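Side-chain contacts in penicillin binding protein 2X (Streptococcus thermophilus, PDB 5U47), which probably cross-links the peptides of adjacent glycan strands in septal peptidoglycan as a transpeptidase, and binds penicillin: residues E604-L609 with P616-V621; P653-W658 with E664-W669. The protein carries 1 engineered substitution. All blocks are in the same frame, centred on the assembly; numbering follows the deposited sequence. Where two conformers were deposited one is given.

Contact 1 (E604-L609 with P616-V621); sequences ETANTL and PIVLGV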
ATOM      1  N   GLU A 604       8.846   9.050  -9.810  1.00 31.21           N
ATOM      2  CA  GLU A 604       8.530   7.715 -10.327  1.00 33.55           C
ATOM      3  C   GLU A 604       9.728   6.765 -10.230  1.00 31.04           C
ATOM      4  O   GLU A 604       9.550   5.572  -9.977  1.00 30.73           O
ATOM      5  CB  GLU A 604       7.922   7.765 -11.746  1.00 37.62           C
ATOM      6  CG  GLU A 604       8.834   8.148 -12.880  1.00 42.38           C
ATOM      7  CD  GLU A 604       8.055   8.378 -14.184  1.00 47.10           C
ATOM      8  OE1 GLU A 604       7.475   9.476 -14.359  1.00 49.96           O
ATOM      9  OE2 GLU A 604       8.045   7.467 -15.039  1.00 53.70           O
ATOM     10  N   THR A 605      10.938   7.303 -10.384  1.00 29.09           N
ATOM     11  CA  THR A 605      12.146   6.495 -10.269  1.00 29.29           C
ATOM     12  C   THR A 605      12.325   5.998  -8.836  1.00 27.65           C
ATOM     13  O   THR A 605      12.642   4.823  -8.629  1.00 28.68           O
ATOM     14  CB  THR A 605      13.391   7.272 -10.741  1.00 30.10           C
ATOM     15  OG1 THR A 605      13.220   7.626 -12.119  1.00 31.61           O
ATOM     16  CG2 THR A 605      14.658   6.447 -10.598  1.00 29.74           C
ATOM     17  N   ALA A 606      12.108   6.869  -7.855  1.00 26.57           N
ATOM     18  CA  ALA A 606      12.223   6.466  -6.442  1.00 26.25           C
ATOM     19  C   ALA A 606      11.222   5.354  -6.116  1.00 25.21           C
ATOM     20  O   ALA A 606      11.561   4.377  -5.435  1.00 23.70           O
ATOM     21  CB  ALA A 606      12.036   7.659  -5.518  1.00 26.48           C
ATOM     22  N   ASN A 607      10.009   5.511  -6.632  0.50 25.63           N
ATOM     23  CA  ASN A 607       8.926   4.548  -6.449  0.50 25.51           C
ATOM     24  C   ASN A 607       9.318   3.168  -7.010  0.50 25.75           C
ATOM     25  O   ASN A 607       9.097   2.145  -6.362  0.50 24.84           O
ATOM     26  CB  ASN A 607       7.664   5.080  -7.147  0.50 25.73           C
ATOM     27  CG  ASN A 607       6.403   4.407  -6.672  0.50 25.41           C
ATOM     28  OD1 ASN A 607       6.127   4.356  -5.472  0.50 25.59           O
ATOM     29  ND2 ASN A 607       5.606   3.929  -7.609  0.50 25.05           N
ATOM     30  N   THR A 608       9.897   3.161  -8.216  1.00 25.82           N
ATOM     31  CA  THR A 608      10.396   1.949  -8.880  1.00 25.69           C
ATOM     32  C   THR A 608      11.521   1.298  -8.082  1.00 24.15           C
ATOM     33  O   THR A 608      11.527   0.101  -7.889  1.00 23.18           O
ATOM     34  CB  THR A 608      10.865   2.290 -10.311  1.00 26.24           C
ATOM     35  OG1 THR A 608       9.721   2.708 -11.054  1.00 26.26           O
ATOM     36  CG2 THR A 608      11.498   1.095 -11.012  1.00 27.49           C
ATOM     37  N   LEU A 609      12.452   2.101  -7.599  1.00 24.27           N
ATOM     38  CA  LEU A 609      13.558   1.590  -6.794  1.00 24.59           C
ATOM     39  C   LEU A 609      13.070   0.870  -5.527  1.00 23.98           C
ATOM     40  O   LEU A 609      13.625  -0.176  -5.160  1.00 23.45           O
ATOM     41  CB  LEU A 609      14.504   2.723  -6.415  1.00 25.09           C
ATOM     42  CG  LEU A 609      15.353   3.260  -7.569  1.00 27.99           C
ATOM     43  CD1 LEU A 609      16.056   4.553  -7.172  1.00 27.30           C
ATOM     44  CD2 LEU A 609      16.348   2.209  -8.040  1.00 28.75           C
ATOM     45  N   PRO A 616      16.027   4.655  -1.736  1.00 24.04           N
ATOM     46  CA  PRO A 616      16.517   5.883  -2.309  1.00 23.72           C
ATOM     47  C   PRO A 616      16.258   7.095  -1.430  1.00 24.94           C
ATOM     48  O   PRO A 616      15.310   7.109  -0.651  1.00 24.52           O
ATOM     49  CB  PRO A 616      15.690   6.005  -3.587  1.00 25.16           C
ATOM     50  CG  PRO A 616      14.388   5.402  -3.236  1.00 24.18           C
ATOM     51  CD  PRO A 616      14.706   4.287  -2.277  1.00 23.95           C
ATOM     52  N   ILE A 617      17.130   8.088  -1.544  1.00 23.90           N
ATOM     53  CA  ILE A 617      16.970   9.371  -0.865  1.00 24.59           C
ATOM     54  C   ILE A 617      16.982  10.413  -1.990  1.00 25.92           C
ATOM     55  O   ILE A 617      17.997  10.549  -2.705  1.00 24.32           O
ATOM     56  CB  ILE A 617      18.130   9.686   0.092  1.00 24.36           C
ATOM     57  CG1 ILE A 617      18.218   8.625   1.197  1.00 24.59           C
ATOM     58  CG2 ILE A 617      17.940  11.075   0.670  1.00 24.46           C
ATOM     59  CD1 ILE A 617      19.502   8.680   1.999  1.00 25.72           C
ATOM     60  N   VAL A 618      15.864  11.116  -2.151  1.00 25.95           N
ATOM     61  CA  VAL A 618      15.716  12.117  -3.201  1.00 27.13           C
ATOM     62  C   VAL A 618      16.138  13.452  -2.609  1.00 28.78           C
ATOM     63  O   VAL A 618      15.584  13.874  -1.581  1.00 27.65           O
ATOM     64  CB  VAL A 618      14.275  12.157  -3.727  1.00 27.54           C
ATOM     65  CG1 VAL A 618      14.062  13.292  -4.723  1.00 29.13           C
ATOM     66  CG2 VAL A 618      13.931  10.818  -4.386  1.00 27.96           C
ATOM     67  N   LEU A 619      17.143  14.085  -3.227  1.00 27.72           N
ATOM     68  CA  LEU A 619      17.659  15.362  -2.750  1.00 30.05           C
ATOM     69  C   LEU A 619      17.090  16.512  -3.560  1.00 31.33           C
ATOM     70  O   LEU A 619      17.341  16.623  -4.776  1.00 32.19           O
ATOM     71  CB  LEU A 619      19.186  15.410  -2.837  1.00 31.07           C
ATOM     72  CG  LEU A 619      19.957  14.307  -2.113  1.00 31.27           C
ATOM     73  CD1 LEU A 619      21.433  14.401  -2.433  1.00 32.24           C
ATOM     74  CD2 LEU A 619      19.729  14.374  -0.610  1.00 32.28           C
ATOM     75  N   GLY A 620      16.328  17.376  -2.894  1.00 30.55           N
ATOM     76  CA  GLY A 620      15.779  18.540  -3.568  1.00 32.05           C
ATOM     77  C   GLY A 620      14.382  18.349  -4.124  1.00 31.89           C
ATOM     78  O   GLY A 620      13.747  17.336  -3.889  1.00 29.25           O
ATOM     79  N   VAL A 621      13.937  19.334  -4.904  1.00 34.64           N
ATOM     80  CA  VAL A 621      12.566  19.387  -5.409  1.00 35.77           C
ATOM     81  C   VAL A 621      12.408  19.453  -6.917  1.00 35.45           C
ATOM     82  O   VAL A 621      11.297  19.609  -7.396  1.00 35.65           O
ATOM     83  CB  VAL A 621      11.844  20.609  -4.802  1.00 38.29           C
ATOM     84  CG1 VAL A 621      11.760  20.457  -3.294  1.00 39.60           C
ATOM     85  CG2 VAL A 621      12.553  21.917  -5.165  1.00 40.80           C
TER
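Ala-606 and Leu-609 turn one side of their helix onto Pro-616, the first residue of the segment 616-621. The proline, a compact apolar ring, offers a carbon to each of them: its CG lies 4.0 Å from Ala-606 CB, and its CB is 3.9 Å from Leu-609 CD1. The same CG also rests 3.7 Å from Ala-606 O, so the ring packs against the helix backbone as well as against the methyl. Alanine suits this place because its short side chain lets the strand come close; the CA atoms of Ala-606 and Pro-616 are only 6.0 Å apart. Leu-609 meets the proline mainly through CD1, with its CB near the ring's CG. With CG anti to its own carbonyl carbon (chi1 -72°), the leucine runs past the proline in the opposite direction, and it is long enough to touch Ile-642 and Ile-644 of strand 641-646 as well. This is the helix and first strand of a PASTA domain, the helix 602-611 lying against the edge strand 615-619 of a three-stranded sheet. The short axes run nearly antiparallel, at 169° and 8.9 Å apart. Two residues along the strand, Val-618 again faces the helix, as the alternation of an extended chain requires. Valine's branch at CB sets one methyl on the alanine: CG1 is anti to the backbone N (chi1 174°), which places CG2 beside that N and 3.9 Å from Ala-606 CB. Ile-617, between them, points away from the helix, and its backbone pairs with Ile-642 and Ile-644.

Contact 2 (P653-W658 with E664-W669); sequences PDMYGW and ETFAKW
The loop leading into helix 660-670 of the second PASTA domain folds back onto Phe-666, whose flat ring accepts an aromatic edge and a thioether. Trp-658, closing a type II beta turn begun at Met-655, presents the edge of its six-membered ring to the phenylalanine face in an offset edge-to-face pair, planes at 88° and centroids 5.7 Å apart. The large indole reaches over from the turn, its CZ3 3.7 Å from Phe-666 CB. Phe-666 holds CG anti to its backbone N (chi1 159°), which carries the ring toward the loop. Methionine's flexible chain, bent at chi3, brings Met-655 CE to 4.0 Å from Phe-666 CD2, while SD stands obliquely, 5.1 Å from the ring centroid, in a Met-aromatic contact. Met-655 CG sits over one face of the indole, toward its rim. Pro-653 CD rests more loosely, 4.4 Å from Phe-666 CZ. Gly-657 easily takes up the positive phi of the turn's third position, and Asp-654 OD1 accepts from Tyr-656 N at 3.1 Å in an Asx turn. Without hydrogen bonds between them, the two segments rely on shape and burial, while the Asx turn and the bond from Trp-658 N to Met-655 O set the loop's form.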
ATOM      1  N   PRO A 653      19.542  18.642   3.759  1.00 27.31           N
ATOM      2  CA  PRO A 653      18.560  17.648   4.190  1.00 26.94           C
ATOM      3  C   PRO A 653      18.663  17.261   5.657  1.00 26.78           C
ATOM      4  O   PRO A 653      19.626  17.598   6.311  1.00 26.27           O
ATOM      5  CB  PRO A 653      18.948  16.395   3.387  1.00 27.16           C
ATOM      6  CG  PRO A 653      19.802  16.879   2.269  1.00 27.67           C
ATOM      7  CD  PRO A 653      20.469  18.118   2.743  1.00 27.65           C
ATOM      8  N   ASP A 654      17.650  16.534   6.131  1.00 27.78           N
ATOM      9  CA  ASP A 654      17.664  15.868   7.440  1.00 27.47           C
ATOM     10  C   ASP A 654      18.454  14.620   7.034  1.00 27.02           C
ATOM     11  O   ASP A 654      18.000  13.830   6.211  1.00 24.55           O
ATOM     12  CB  ASP A 654      16.239  15.555   7.907  1.00 28.95           C
ATOM     13  CG  ASP A 654      16.171  14.594   9.090  1.00 29.52           C
ATOM     14  OD1 ASP A 654      17.213  14.076   9.550  1.00 29.30           O
ATOM     15  OD2 ASP A 654      15.021  14.335   9.548  1.00 28.92           O
ATOM     16  N   MET A 655      19.665  14.490   7.570  1.00 26.23           N
ATOM     17  CA  MET A 655      20.563  13.431   7.165  1.00 26.08           C
ATOM     18  C   MET A 655      20.559  12.253   8.133  1.00 24.90           C
ATOM     19  O   MET A 655      21.397  11.346   8.013  1.00 23.28           O
ATOM     20  CB  MET A 655      21.982  14.016   7.008  1.00 27.07           C
ATOM     21  CG  MET A 655      22.087  15.117   5.953  1.00 28.19           C
ATOM     22  SD  MET A 655      23.649  16.029   6.022  1.00 33.41           S
ATOM     23  CE  MET A 655      24.793  14.749   5.579  1.00 32.55           C
ATOM     24  N   TYR A 656      19.606  12.235   9.068  1.00 23.99           N
ATOM     25  CA  TYR A 656      19.554  11.154  10.037  1.00 23.79           C
ATOM     26  C   TYR A 656      19.434   9.804   9.319  1.00 23.14           C
ATOM     27  O   TYR A 656      18.619   9.632   8.402  1.00 24.01           O
ATOM     28  CB  TYR A 656      18.414  11.322  11.038  1.00 24.36           C
ATOM     29  CG  TYR A 656      18.547  10.347  12.188  1.00 24.26           C
ATOM     30  CD1 TYR A 656      18.122   9.021  12.071  1.00 23.71           C
ATOM     31  CD2 TYR A 656      19.140  10.732  13.367  1.00 25.32           C
ATOM     32  CE1 TYR A 656      18.273   8.121  13.116  1.00 24.51           C
ATOM     33  CE2 TYR A 656      19.289   9.846  14.416  1.00 25.93           C
ATOM     34  CZ  TYR A 656      18.860   8.545  14.280  1.00 25.75           C
ATOM     35  OH  TYR A 656      19.031   7.681  15.318  1.00 27.94           O
ATOM     36  N   GLY A 657      20.264   8.857   9.727  1.00 22.39           N
ATOM     37  CA  GLY A 657      20.241   7.518   9.127  1.00 21.85           C
ATOM     38  C   GLY A 657      21.041   7.331   7.836  1.00 21.19           C
ATOM     39  O   GLY A 657      21.130   6.219   7.330  1.00 19.93           O
ATOM     40  N   TRP A 658      21.610   8.401   7.287  1.00 22.67           N
ATOM     41  CA  TRP A 658      22.457   8.276   6.091  1.00 23.34           C
ATOM     42  C   TRP A 658      23.724   7.471   6.366  1.00 24.31           C
ATOM     43  O   TRP A 658      24.344   7.613   7.430  1.00 24.66           O
ATOM     44  CB  TRP A 658      22.908   9.650   5.577  1.00 23.85           C
ATOM     45  CG  TRP A 658      21.882  10.448   4.860  1.00 24.42           C
ATOM     46  CD1 TRP A 658      20.534  10.377   5.003  1.00 24.51           C
ATOM     47  CD2 TRP A 658      22.130  11.533   3.963  1.00 24.97           C
ATOM     48  NE1 TRP A 658      19.925  11.313   4.216  1.00 24.25           N
ATOM     49  CE2 TRP A 658      20.882  12.034   3.560  1.00 25.24           C
ATOM     50  CE3 TRP A 658      23.291  12.100   3.425  1.00 25.91           C
ATOM     51  CZ2 TRP A 658      20.754  13.109   2.663  1.00 27.04           C
ATOM     52  CZ3 TRP A 658      23.163  13.172   2.515  1.00 26.59           C
ATOM     53  CH2 TRP A 658      21.908  13.658   2.152  1.00 26.92           C
ATOM     54  N   GLU A 664      29.526  11.336   2.370  1.00 27.31           N
ATOM     55  CA  GLU A 664      30.727  11.691   1.573  1.00 28.83           C
ATOM     56  C   GLU A 664      30.385  12.080   0.131  1.00 27.66           C
ATOM     57  O   GLU A 664      30.955  13.020  -0.415  1.00 27.13           O
ATOM     58  CB  GLU A 664      31.739  10.535   1.535  1.00 33.32           C
ATOM     59  CG  GLU A 664      32.418  10.222   2.865  1.00 37.53           C
ATOM     60  CD  GLU A 664      33.491   9.139   2.752  1.00 46.05           C
ATOM     61  OE1 GLU A 664      33.530   8.232   3.617  1.00 53.12           O
ATOM     62  OE2 GLU A 664      34.294   9.181   1.788  1.00 58.43           O
ATOM     63  N   THR A 665      29.471  11.340  -0.487  1.00 26.13           N
ATOM     64  CA  THR A 665      29.078  11.609  -1.861  1.00 26.60           C
ATOM     65  C   THR A 665      28.412  12.984  -1.937  1.00 26.80           C
ATOM     66  O   THR A 665      28.764  13.812  -2.770  1.00 27.85           O
ATOM     67  CB  THR A 665      28.127  10.529  -2.395  1.00 26.33           C
ATOM     68  OG1 THR A 665      28.785   9.257  -2.335  1.00 27.26           O
ATOM     69  CG2 THR A 665      27.720  10.819  -3.824  1.00 26.54           C
ATOM     70  N   PHE A 666      27.464  13.211  -1.042  1.00 26.69           N
ATOM     71  CA  PHE A 666      26.771  14.481  -0.935  1.00 26.40           C
ATOM     72  C   PHE A 666      27.729  15.650  -0.743  1.00 28.03           C
ATOM     73  O   PHE A 666      27.592  16.705  -1.390  1.00 29.48           O
ATOM     74  CB  PHE A 666      25.787  14.419   0.256  1.00 26.49           C
ATOM     75  CG  PHE A 666      25.383  15.770   0.769  1.00 26.30           C
ATOM     76  CD1 PHE A 666      24.624  16.623  -0.011  1.00 27.55           C
ATOM     77  CD2 PHE A 666      25.810  16.208   2.012  1.00 27.66           C
ATOM     78  CE1 PHE A 666      24.280  17.893   0.452  1.00 28.11           C
ATOM     79  CE2 PHE A 666      25.460  17.470   2.491  1.00 28.25           C
ATOM     80  CZ  PHE A 666      24.698  18.310   1.703  1.00 28.32           C
ATOM     81  N   ALA A 667      28.697  15.460   0.151  1.00 27.92           N
ATOM     82  CA  ALA A 667      29.639  16.516   0.479  1.00 30.28           C
ATOM     83  C   ALA A 667      30.504  16.860  -0.721  1.00 31.68           C
ATOM     84  O   ALA A 667      30.807  18.026  -0.963  1.00 31.84           O
ATOM     85  CB  ALA A 667      30.501  16.107   1.659  1.00 29.97           C
ATOM     86  N   LYS A 668      30.913  15.827  -1.447  1.00 33.37           N
ATOM     87  CA  LYS A 668      31.703  16.009  -2.647  1.00 35.74           C
ATOM     88  C   LYS A 668      30.862  16.725  -3.712  1.00 35.02           C
ATOM     89  O   LYS A 668      31.353  17.643  -4.347  1.00 34.76           O
ATOM     90  CB  LYS A 668      32.205  14.677  -3.183  1.00 39.31           C
ATOM     91  CG  LYS A 668      33.170  14.797  -4.366  1.00 45.00           C
ATOM     92  CD  LYS A 668      33.413  13.450  -5.044  1.00 50.80           C
ATOM     93  CE  LYS A 668      32.167  12.954  -5.789  1.00 56.15           C
ATOM     94  NZ  LYS A 668      32.321  11.566  -6.316  1.00 59.38           N
ATOM     95  N   TRP A 669      29.604  16.316  -3.897  1.00 32.66           N
ATOM     96  CA  TRP A 669      28.737  16.970  -4.891  1.00 32.66           C
ATOM     97  C   TRP A 669      28.530  18.454  -4.618  1.00 33.50           C
ATOM     98  O   TRP A 669      28.522  19.261  -5.547  1.00 33.24           O
ATOM     99  CB  TRP A 669      27.347  16.311  -4.970  1.00 32.37           C
ATOM    100  CG  TRP A 669      27.304  14.958  -5.612  1.00 31.80           C
ATOM    101  CD1 TRP A 669      28.212  14.432  -6.491  1.00 32.80           C
ATOM    102  CD2 TRP A 669      26.221  14.027  -5.555  1.00 30.25           C
ATOM    103  NE1 TRP A 669      27.794  13.188  -6.913  1.00 32.63           N
ATOM    104  CE2 TRP A 669      26.572  12.921  -6.361  1.00 30.68           C
ATOM    105  CE3 TRP A 669      25.005  13.998  -4.864  1.00 29.99           C
ATOM    106  CZ2 TRP A 669      25.749  11.816  -6.509  1.00 29.94           C
ATOM    107  CZ3 TRP A 669      24.180  12.885  -5.015  1.00 29.64           C
ATOM    108  CH2 TRP A 669      24.561  11.816  -5.832  1.00 29.13           C
TER

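In the fold
Along the chain contact 1 comes first and is complete before residue 653; the centres of the two contacts are 15 Å apart. They belong to the two consecutive PASTA domains, yet the strand 615-619 is common ground. One side of it meets helix 602-611 in contact 1, while Ile-617 and Leu-619 point the other way and pack on residues of contact 2: Ile-617 CD1 is 3.5 Å from Trp-658 NE1, and Leu-619 CD2 is 3.6 Å from Trp-658 CH2. Leu-619 also touches Pro-653 and Trp-669. The sheet's next strand, 641-646, takes part as well, with Leu-643 against Phe-666. The two PASTA domains thus pack directly against each other: apolar side chains from the loop and helix of the second lie on the face of the sheet turned away from helix 602-611.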